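Local structure of 2-Keto-3-deoxy-(6-phospho-)gluconate aldolase (Thermoproteus tenax, 2R91) at residues V138-K144 with A164-L169. The protein is an aldolase of the dihydrodipicolinate synthetase family, built as a TIM barrel and assembled from four copies of the chain. Sequence-based numbering, arbitrary orientation.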
loop_
_atom_site.group_PDB
_atom_site.type_symbol
_atom_site.label_atom_id
_atom_site.label_comp_id
_atom_site.label_asym_id
_atom_site.label_seq_id
_atom_site.Cartn_x
_atom_site.Cartn_y
_atom_site.Cartn_z
ATOM N N VAL A 138 11.417 3.778 -10.161
ATOM C CA VAL A 138 12.073 4.816 -10.937
ATOM C C VAL A 138 11.183 5.071 -12.159
ATOM O O VAL A 138 11.258 4.333 -13.160
ATOM C CB VAL A 138 13.502 4.413 -11.332
ATOM C CG1 VAL A 138 14.145 5.489 -12.216
ATOM C CG2 VAL A 138 14.355 4.209 -10.034
ATOM N N ASP A 139 10.300 6.072 -12.044
ATOM C CA ASP A 139 9.243 6.271 -13.060
ATOM C C ASP A 139 9.817 6.965 -14.304
ATOM O O ASP A 139 11.019 7.255 -14.355
ATOM C CB ASP A 139 7.968 6.951 -12.470
ATOM C CG ASP A 139 8.165 8.433 -12.090
ATOM O OD1 ASP A 139 9.240 8.997 -12.332
ATOM O OD2 ASP A 139 7.209 9.035 -11.545
ATOM N N ALA A 140 8.980 7.199 -15.321
ATOM C CA ALA A 140 9.481 7.760 -16.579
ATOM C C ALA A 140 10.222 9.093 -16.393
ATOM O O ALA A 140 11.298 9.319 -16.970
ATOM C CB ALA A 140 8.313 7.921 -17.591
ATOM N N ARG A 141 9.645 9.976 -15.594
ATOM C CA ARG A 141 10.250 11.283 -15.357
ATOM C C ARG A 141 11.638 11.172 -14.668
ATOM O O ARG A 141 12.618 11.788 -15.097
ATOM C CB ARG A 141 9.270 12.090 -14.519
ATOM C CG ARG A 141 9.675 13.491 -14.175
ATOM C CD ARG A 141 8.416 14.294 -13.828
ATOM N NE ARG A 141 8.617 15.057 -12.612
ATOM C CZ ARG A 141 8.006 14.811 -11.451
ATOM N NH1 ARG A 141 7.115 13.812 -11.356
ATOM N NH2 ARG A 141 8.275 15.579 -10.384
ATOM N N ALA A 142 11.706 10.371 -13.611
ATOM C CA ALA A 142 12.970 10.067 -12.920
ATOM C C ALA A 142 13.984 9.422 -13.866
ATOM O O ALA A 142 15.162 9.766 -13.852
ATOM C CB ALA A 142 12.698 9.156 -11.748
ATOM N N ALA A 143 13.527 8.494 -14.701
ATOM C CA ALA A 143 14.390 7.840 -15.676
ATOM C C ALA A 143 15.003 8.840 -16.687
ATOM O O ALA A 143 16.212 8.768 -17.025
ATOM C CB ALA A 143 13.622 6.737 -16.395
ATOM N N LYS A 144 14.177 9.782 -17.141
ATOM C CA LYS A 144 14.655 10.856 -18.012
ATOM C C LYS A 144 15.669 11.737 -17.286
ATOM O O LYS A 144 16.705 12.091 -17.865
ATOM C CB LYS A 144 13.488 11.731 -18.513
ATOM C CG LYS A 144 13.937 12.853 -19.469
ATOM C CD LYS A 144 12.789 13.783 -19.867
ATOM C CE LYS A 144 13.257 14.824 -20.921
ATOM N NZ LYS A 144 12.201 15.870 -21.143
ATOM N N ALA A 164 4.412 5.473 -20.276
ATOM C CA ALA A 164 5.000 6.760 -19.950
ATOM C C ALA A 164 6.508 6.830 -20.269
ATOM O O ALA A 164 7.013 7.904 -20.591
ATOM C CB ALA A 164 4.730 7.125 -18.487
ATOM N N TYR A 165 7.229 5.702 -20.222
ATOM C CA TYR A 165 8.661 5.742 -20.609
ATOM C C TYR A 165 8.841 6.067 -22.079
ATOM O O TYR A 165 9.780 6.754 -22.465
ATOM C CB TYR A 165 9.390 4.428 -20.298
ATOM C CG TYR A 165 9.452 4.070 -18.835
ATOM C CD1 TYR A 165 10.387 4.681 -17.984
ATOM C CD2 TYR A 165 8.624 3.091 -18.309
ATOM C CE1 TYR A 165 10.474 4.345 -16.658
ATOM C CE2 TYR A 165 8.702 2.741 -16.971
ATOM C CZ TYR A 165 9.637 3.380 -16.150
ATOM O OH TYR A 165 9.707 3.043 -14.828
ATOM N N LYS A 166 7.941 5.555 -22.909
ATOM C CA LYS A 166 7.957 5.870 -24.329
ATOM C C LYS A 166 7.676 7.363 -24.550
ATOM O O LYS A 166 8.194 7.976 -25.459
ATOM C CB LYS A 166 6.886 5.025 -25.017
ATOM C CG LYS A 166 7.175 4.670 -26.420
ATOM C CD LYS A 166 7.629 3.221 -26.475
ATOM C CE LYS A 166 8.724 3.068 -27.535
ATOM N NZ LYS A 166 8.071 3.058 -28.821
ATOM N N ARG A 167 6.857 7.946 -23.691
ATOM C CA ARG A 167 6.534 9.364 -23.782
ATOM C C ARG A 167 7.721 10.240 -23.400
ATOM O O ARG A 167 8.046 11.210 -24.109
ATOM C CB ARG A 167 5.322 9.665 -22.902
ATOM C CG ARG A 167 4.841 11.109 -22.910
ATOM C CD ARG A 167 3.718 11.243 -21.889
ATOM N NE ARG A 167 3.762 12.547 -21.246
ATOM C CZ ARG A 167 3.348 12.798 -20.016
ATOM N NH1 ARG A 167 2.877 11.827 -19.225
ATOM N NH2 ARG A 167 3.412 14.039 -19.586
ATOM N N TYR A 168 8.377 9.917 -22.285
ATOM C CA TYR A 168 9.507 10.727 -21.798
ATOM C C TYR A 168 10.824 10.399 -22.459
ATOM O O TYR A 168 11.729 11.242 -22.489
ATOM C CB TYR A 168 9.682 10.587 -20.275
ATOM C CG TYR A 168 8.737 11.434 -19.441
ATOM C CD1 TYR A 168 7.426 11.048 -19.240
ATOM C CD2 TYR A 168 9.164 12.616 -18.859
ATOM C CE1 TYR A 168 6.562 11.804 -18.483
ATOM C CE2 TYR A 168 8.308 13.386 -18.093
ATOM C CZ TYR A 168 6.998 12.973 -17.917
ATOM O OH TYR A 168 6.139 13.720 -17.142
ATOM N N LEU A 169 10.954 9.177 -22.961
ATOM C CA LEU A 169 12.184 8.760 -23.649
ATOM C C LEU A 169 11.846 8.164 -25.003
ATOM O O LEU A 169 11.885 6.944 -25.175
ATOM C CB LEU A 169 12.977 7.744 -22.808
ATOM C CG LEU A 169 13.321 8.192 -21.388
ATOM C CD1 LEU A 169 13.922 7.074 -20.555
ATOM C CD2 LEU A 169 14.279 9.323 -21.481
HETATM O O HOH W 1 11.055 13.971 -23.125
#
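Ala140 sits between two tyrosines of the next helix, a small worked example of how neighbouring outer helices of a TIM barrel fit together. Ala140 CB points into helix 159-168, 3.3 Å from Ala164 O and 3.6 Å from Tyr168 CD1. The axes of segments 140-144 and 164-168 approach to 8.8 Å and cross at -38°, a spacing in keeping with the small Ala140 side chain between them. The two rings leave the backbone alike, each CG anti to its carbonyl carbon, yet go separate ways. Tyr165 runs toward the barrel, alongside the first turn of helix 140-146, with Tyr165 CE1 3.5 Å from Ala140 N and Ala143 CB at the ring edge. Tyr165 OH donates to Val138 O over 2.6 Å, from a position tilted 28° out of the carbonyl plane. Leu127 of strand 125-129 and Val152 of strand 149-154 also touch this tyrosine, so the ring lies between helix 140-146 and the strands of the barrel wall. Tyr168 turns outward: one face receives Arg141 CA, while Lys144 CD reaches the ring edge, the extended lysine crossing the tyrosine at about a right angle. A water accepts from Lys144 NZ and donates to Tyr168 O. Next to it, Leu169 CD2 packs 3.8 Å from Lys144 CA. At the helix start Asp139 is the N-cap, OD1 taking Ala142 N in a nearly straight bond (172°). Polarity is thus divided by depth: the inner phenol binds a backbone carbonyl just ahead of the helix, whereas the outer one bonds Glu232 of the second subunit, making the same helix pair part of the subunit interface.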